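Local coordinates for protein ACP (Streptomyces sp. MSC090213JE08, PDB 6KXF) that probably carries the growing acyl chain on a phosphopantetheine arm and presents it to the ishigamide ketosynthase/chain length factor of a highly reducing type II polyketide synthase, at residues L9-E14 with E52-I57; D46-L51 with I57-N62. All blocks are in the same frame, centred on the assembly; numbering follows the deposited sequence.

In the fold
Both contacts draw on helix 41-55, and the centre of each lies about 8 Å from the centre of this small helical chain. Contact 1 (9-14 with 52-57) joins the last turn of that helix to helix 8-20 and is the more exposed: a salt-bridge network over a tyrosine and an isoleucine, of which Ile12 alone is buried. Contact 2 (46-51 with 57-62) packs the preceding turns against the loop that follows the same helix; it is the more buried, built on Leu48, Leu51 and Ile59 without a hydrogen bond between its segments. The two share Ile57 and meet again where Glu52 OE2 probably accepts a hydrogen bond from Ile59 N and where Ile12 touches Leu51.

Contact 1: residues L9-E14 with E52-I57; sequences LSRIRE and EMEYSI
Arg11 reaches from helix 8-20 to the last turn of helix 41-55, where Glu54 and Tyr55 receive it. Its CB lies 3.8 Å from Tyr55 OH, and CG touches the same hydroxyl while also coming up against Glu54 OE1. CD stays 3.3 Å from Glu54 OE1. Bends at chi2 and chi3 then turn the guanidinium so that NE and NH1 serve different acids. NE makes a salt bridge with Glu14 OE1 of its own helix (2.9 Å), whereas NH1 is shared by both carboxylate oxygens of Glu54, with NH1 to OE2 at 2.8 Å and NH1 to OE1 at 3.0 Å. The hydrogen bond to OE1 is fairly straight (162° at the hydrogen) and lies near the guanidinium plane, yet it meets the carboxylate from above, the two planes being 77° apart. This three-residue network ties together the first and second long helices of the phosphopantetheine-carrier helical bundle. An alanine in place of Arg11 would probably leave Glu14 and Glu54 without their common positive mate and take away the CG that packs on the Tyr55 hydroxyl.

Glu54 also shields the tyrosine, its CG lying 3.5 Å above the ring plane and over the ring centre. Beneath the charged layer, Ile12 CG1 lies at the ring's edge, near its plane, 4.2 Å from Tyr55 CE2, the two side chains crossing at about a right angle. Tyr55 OH, set against Arg11 CB and CG and Ile12 CG1, is buried here and has no hydrogen-bonding partner in the model. Trp83 meets the ring edge-to-face, and Tyr74 of helix 72-81 touches Ile12. Just beyond, Ser56 takes positive phi in a Schellman motif, and Ile57 N bonds back to Glu52 O.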
loop_
_atom_site.group_PDB
_atom_site.type_symbol
_atom_site.label_atom_id
_atom_site.label_comp_id
_atom_site.label_asym_id
_atom_site.label_seq_id
_atom_site.Cartn_x
_atom_site.Cartn_y
_atom_site.Cartn_z
ATOM N N LEU C 9 3.591 -24.357 -34.880
ATOM C CA LEU C 9 3.327 -25.273 -33.730
ATOM C C LEU C 9 4.518 -25.305 -32.747
ATOM O O LEU C 9 4.327 -25.216 -31.541
ATOM C CB LEU C 9 3.014 -26.680 -34.258
ATOM C CG LEU C 9 1.955 -27.488 -33.498
ATOM C CD1 LEU C 9 1.997 -27.224 -31.995
ATOM C CD2 LEU C 9 0.557 -27.227 -34.045
ATOM N N SER C 10 5.745 -25.436 -33.266
ATOM C CA SER C 10 6.993 -25.555 -32.453
ATOM C C SER C 10 7.242 -24.279 -31.621
ATOM O O SER C 10 7.710 -24.338 -30.463
ATOM C CB SER C 10 8.172 -25.881 -33.363
ATOM O OG SER C 10 9.293 -26.372 -32.637
ATOM N N ARG C 11 6.949 -23.119 -32.229
ATOM C CA ARG C 11 7.031 -21.808 -31.573
ATOM C C ARG C 11 5.890 -21.657 -30.557
ATOM O O ARG C 11 6.072 -20.986 -29.542
ATOM C CB ARG C 11 6.953 -20.660 -32.586
ATOM C CG ARG C 11 7.162 -19.280 -31.973
ATOM C CD ARG C 11 8.550 -19.091 -31.382
ATOM N NE ARG C 11 8.634 -19.153 -29.921
ATOM C CZ ARG C 11 8.958 -18.129 -29.123
ATOM N NH1 ARG C 11 8.840 -16.884 -29.555
ATOM N NH2 ARG C 11 9.407 -18.348 -27.898
ATOM N N ILE C 12 4.728 -22.260 -30.853
ATOM C CA ILE C 12 3.546 -22.201 -29.982
ATOM C C ILE C 12 3.784 -23.054 -28.729
ATOM O O ILE C 12 3.576 -22.564 -27.603
ATOM C CB ILE C 12 2.276 -22.595 -30.764
ATOM C CG1 ILE C 12 1.735 -21.372 -31.518
ATOM C CG2 ILE C 12 1.235 -23.234 -29.849
ATOM C CD1 ILE C 12 0.662 -21.663 -32.539
ATOM N N ARG C 13 4.206 -24.312 -28.939
ATOM C CA ARG C 13 4.677 -25.235 -27.880
ATOM C C ARG C 13 5.631 -24.498 -26.928
ATOM O O ARG C 13 5.484 -24.549 -25.703
ATOM C CB ARG C 13 5.411 -26.435 -28.492
ATOM C CG ARG C 13 4.595 -27.718 -28.622
ATOM C CD ARG C 13 5.442 -28.984 -28.808
ATOM N NE ARG C 13 6.629 -29.037 -27.943
ATOM C CZ ARG C 13 6.768 -29.787 -26.839
ATOM N NH1 ARG C 13 5.956 -30.809 -26.615
ATOM N NH2 ARG C 13 7.723 -29.509 -25.957
ATOM N N GLU C 14 6.614 -23.806 -27.513
ATOM C CA GLU C 14 7.717 -23.162 -26.769
ATOM C C GLU C 14 7.184 -21.991 -25.919
ATOM O O GLU C 14 7.644 -21.754 -24.780
ATOM C CB GLU C 14 8.792 -22.713 -27.764
ATOM C CG GLU C 14 10.104 -22.283 -27.129
ATOM C CD GLU C 14 11.084 -21.672 -28.117
ATOM O OE1 GLU C 14 10.632 -21.108 -29.143
ATOM O OE2 GLU C 14 12.300 -21.766 -27.869
ATOM N N GLU C 52 -0.417 -13.366 -28.468
ATOM C CA GLU C 52 -0.813 -12.076 -29.024
ATOM C C GLU C 52 0.430 -11.287 -29.455
ATOM O O GLU C 52 0.482 -10.710 -30.539
ATOM C CB GLU C 52 -1.590 -11.249 -27.992
ATOM C CG GLU C 52 -3.081 -11.546 -27.890
ATOM C CD GLU C 52 -3.875 -10.517 -27.074
ATOM O OE1 GLU C 52 -3.315 -9.938 -26.126
ATOM O OE2 GLU C 52 -5.046 -10.275 -27.399
ATOM N N MET C 53 1.430 -11.240 -28.569
ATOM C CA MET C 53 2.638 -10.474 -28.812
ATOM C C MET C 53 3.455 -11.099 -29.951
ATOM O O MET C 53 3.963 -10.365 -30.803
ATOM C CB MET C 53 3.505 -10.404 -27.557
ATOM C CG MET C 53 4.342 -9.150 -27.498
ATOM S SD MET C 53 5.180 -8.991 -25.915
ATOM C CE MET C 53 3.888 -9.463 -24.754
ATOM N N GLU C 54 3.571 -12.436 -29.947
ATOM C CA GLU C 54 4.347 -13.183 -30.938
ATOM C C GLU C 54 3.911 -12.780 -32.350
ATOM O O GLU C 54 4.745 -12.484 -33.199
ATOM C CB GLU C 54 4.162 -14.692 -30.757
ATOM C CG GLU C 54 5.096 -15.550 -31.611
ATOM C CD GLU C 54 6.574 -15.494 -31.253
ATOM O OE1 GLU C 54 7.383 -16.029 -32.027
ATOM O OE2 GLU C 54 6.918 -14.915 -30.206
ATOM N N TYR C 55 2.596 -12.732 -32.569
ATOM C CA TYR C 55 2.022 -12.672 -33.897
ATOM C C TYR C 55 1.342 -11.320 -34.176
ATOM O O TYR C 55 0.681 -11.176 -35.200
ATOM C CB TYR C 55 1.075 -13.867 -34.048
ATOM C CG TYR C 55 1.777 -15.198 -33.938
ATOM C CD1 TYR C 55 2.842 -15.511 -34.773
ATOM C CD2 TYR C 55 1.391 -16.146 -33.004
ATOM C CE1 TYR C 55 3.496 -16.733 -34.695
ATOM C CE2 TYR C 55 2.037 -17.370 -32.905
ATOM C CZ TYR C 55 3.097 -17.666 -33.751
ATOM O OH TYR C 55 3.749 -18.867 -33.661
ATOM N N SER C 56 1.514 -10.328 -33.295
ATOM C CA SER C 56 0.762 -9.057 -33.367
ATOM C C SER C 56 -0.726 -9.310 -33.642
ATOM O O SER C 56 -1.310 -8.648 -34.469
ATOM C CB SER C 56 1.307 -8.125 -34.428
ATOM O OG SER C 56 2.654 -7.757 -34.177
ATOM N N ILE C 57 -1.335 -10.285 -32.975
ATOM C CA ILE C 57 -2.775 -10.531 -33.148
ATOM C C ILE C 57 -3.517 -10.124 -31.871
ATOM O O ILE C 57 -2.907 -9.831 -30.820
ATOM C CB ILE C 57 -3.080 -12.002 -33.506
ATOM C CG1 ILE C 57 -2.530 -12.973 -32.460
ATOM C CG2 ILE C 57 -2.589 -12.336 -34.908
ATOM C CD1 ILE C 57 -3.202 -14.325 -32.484
#

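Contact 2: residues D46-L51 with I57-N62; sequences DVLSAL and IVIDMN
Leu48 and Ile59 form the tight half of this contact, their side chains sliding past each other in opposite directions. CD1 of Leu48 sits 3.8 Å from Ile59 CG2, and its CG also rests against Ile59 CB. With CG anti to the backbone N (chi1 177°), Leu48 extends to the loop, where both its methyls reach Met61 CG, CD1 at 3.9 Å. The longer branch of Ile59 reaches across to the next turn, CD1 packing 3.9 Å from Leu51 CB and close to Leu48 O. Met61 also touches Ile45, which lines the ligand pocket, and its side chain lies about 7 Å from the bound acyl-pantetheine analogue.

The other side of the loop is looser: Val58, Asp60 and Asn62 point CB away from the helix and are exposed. Asp60 OD1 accepts a weak bond from Asn62 N. At one end Ile57 merely brings CG1 to 4.2 Å from Leu51 O.

The loop thus closes over the apolar side of helix 41-55, as in the helical bundle of phosphopantetheine carrier proteins, on its way to helix 72-81, whose Val76 and Thr77 touch Ile59 and Leu51, while Leu64 and Met67 of the connecting loop pack on Leu48.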
loop_
_atom_site.group_PDB
_atom_site.type_symbol
_atom_site.label_atom_id
_atom_site.label_comp_id
_atom_site.label_asym_id
_atom_site.label_seq_id
_atom_site.Cartn_x
_atom_site.Cartn_y
_atom_site.Cartn_z
ATOM N N ASP C 46 -1.148 -15.705 -19.235
ATOM C CA ASP C 46 0.247 -15.486 -19.673
ATOM C C ASP C 46 0.433 -16.067 -21.094
ATOM O O ASP C 46 1.127 -15.451 -21.925
ATOM C CB ASP C 46 1.247 -16.054 -18.651
ATOM C CG ASP C 46 2.259 -15.071 -18.058
ATOM O OD1 ASP C 46 2.544 -14.001 -18.677
ATOM O OD2 ASP C 46 2.789 -15.397 -16.974
ATOM N N VAL C 47 -0.217 -17.207 -21.397
ATOM C CA VAL C 47 -0.064 -17.864 -22.725
ATOM C C VAL C 47 -0.833 -17.078 -23.790
ATOM O O VAL C 47 -0.273 -16.813 -24.848
ATOM C CB VAL C 47 -0.434 -19.362 -22.767
ATOM C CG1 VAL C 47 -0.014 -20.095 -21.507
ATOM C CG2 VAL C 47 -1.894 -19.622 -23.072
ATOM N N LEU C 48 -2.080 -16.681 -23.510
ATOM C CA LEU C 48 -2.831 -15.865 -24.484
ATOM C C LEU C 48 -2.051 -14.564 -24.766
ATOM O O LEU C 48 -1.908 -14.162 -25.940
ATOM C CB LEU C 48 -4.254 -15.620 -23.966
ATOM C CG LEU C 48 -5.121 -14.729 -24.857
ATOM C CD1 LEU C 48 -6.600 -14.958 -24.571
ATOM C CD2 LEU C 48 -4.755 -13.249 -24.696
ATOM N N SER C 49 -1.477 -13.957 -23.715
ATOM C CA SER C 49 -0.719 -12.684 -23.825
ATOM C C SER C 49 0.534 -12.866 -24.688
ATOM O O SER C 49 0.884 -11.960 -25.468
ATOM C CB SER C 49 -0.333 -12.099 -22.482
ATOM O OG SER C 49 0.387 -10.860 -22.665
ATOM N N ALA C 50 1.239 -13.987 -24.484
ATOM C CA ALA C 50 2.478 -14.323 -25.251
ATOM C C ALA C 50 2.151 -14.554 -26.742
ATOM O O ALA C 50 2.790 -13.976 -27.608
ATOM C CB ALA C 50 3.175 -15.522 -24.634
ATOM N N LEU C 51 1.118 -15.348 -27.038
ATOM C CA LEU C 51 0.700 -15.566 -28.428
ATOM C C LEU C 51 0.392 -14.224 -29.115
ATOM O O LEU C 51 0.883 -13.978 -30.217
ATOM C CB LEU C 51 -0.515 -16.495 -28.463
ATOM C CG LEU C 51 -0.318 -17.863 -27.813
ATOM C CD1 LEU C 51 -1.608 -18.670 -27.840
ATOM C CD2 LEU C 51 0.814 -18.628 -28.487
ATOM N N ILE C 57 -1.335 -10.285 -32.975
ATOM C CA ILE C 57 -2.775 -10.531 -33.148
ATOM C C ILE C 57 -3.517 -10.124 -31.871
ATOM O O ILE C 57 -2.907 -9.831 -30.820
ATOM C CB ILE C 57 -3.080 -12.002 -33.506
ATOM C CG1 ILE C 57 -2.530 -12.973 -32.460
ATOM C CG2 ILE C 57 -2.589 -12.336 -34.908
ATOM C CD1 ILE C 57 -3.202 -14.325 -32.484
ATOM N N VAL C 58 -4.848 -10.123 -31.980
ATOM C CA VAL C 58 -5.727 -9.951 -30.845
ATOM C C VAL C 58 -6.535 -11.231 -30.697
ATOM O O VAL C 58 -7.233 -11.619 -31.633
ATOM C CB VAL C 58 -6.656 -8.733 -31.016
ATOM C CG1 VAL C 58 -7.614 -8.598 -29.838
ATOM C CG2 VAL C 58 -5.862 -7.454 -31.229
ATOM N N ILE C 59 -6.429 -11.856 -29.518
ATOM C CA ILE C 59 -7.267 -12.972 -29.129
ATOM C C ILE C 59 -8.276 -12.467 -28.094
ATOM O O ILE C 59 -7.901 -11.827 -27.103
ATOM C CB ILE C 59 -6.429 -14.135 -28.576
ATOM C CG1 ILE C 59 -5.298 -14.542 -29.525
ATOM C CG2 ILE C 59 -7.332 -15.309 -28.235
ATOM C CD1 ILE C 59 -4.262 -15.460 -28.902
ATOM N N ASP C 60 -9.554 -12.760 -28.342
ATOM C CA ASP C 60 -10.640 -12.370 -27.471
ATOM C C ASP C 60 -10.516 -13.186 -26.183
ATOM O O ASP C 60 -10.469 -14.425 -26.237
ATOM C CB ASP C 60 -11.982 -12.537 -28.190
ATOM C CG ASP C 60 -13.198 -12.376 -27.301
ATOM O OD1 ASP C 60 -13.108 -11.615 -26.322
ATOM O OD2 ASP C 60 -14.215 -13.035 -27.586
ATOM N N MET C 61 -10.466 -12.494 -25.035
ATOM C CA MET C 61 -10.159 -13.168 -23.755
ATOM C C MET C 61 -11.378 -13.927 -23.208
ATOM O O MET C 61 -11.251 -14.670 -22.233
ATOM C CB MET C 61 -9.579 -12.198 -22.716
ATOM C CG MET C 61 -8.202 -11.707 -23.145
ATOM S SD MET C 61 -7.298 -10.697 -21.942
ATOM C CE MET C 61 -6.923 -11.945 -20.721
ATOM N N ASN C 62 -12.525 -13.833 -23.890
ATOM C CA ASN C 62 -13.665 -14.748 -23.637
ATOM C C ASN C 62 -13.467 -16.087 -24.364
ATOM O O ASN C 62 -14.381 -16.871 -24.404
ATOM C CB ASN C 62 -15.017 -14.157 -24.060
ATOM C CG ASN C 62 -15.360 -12.864 -23.352
ATOM O OD1 ASN C 62 -15.555 -11.838 -24.004
ATOM N ND2 ASN C 62 -15.431 -12.900 -22.031
#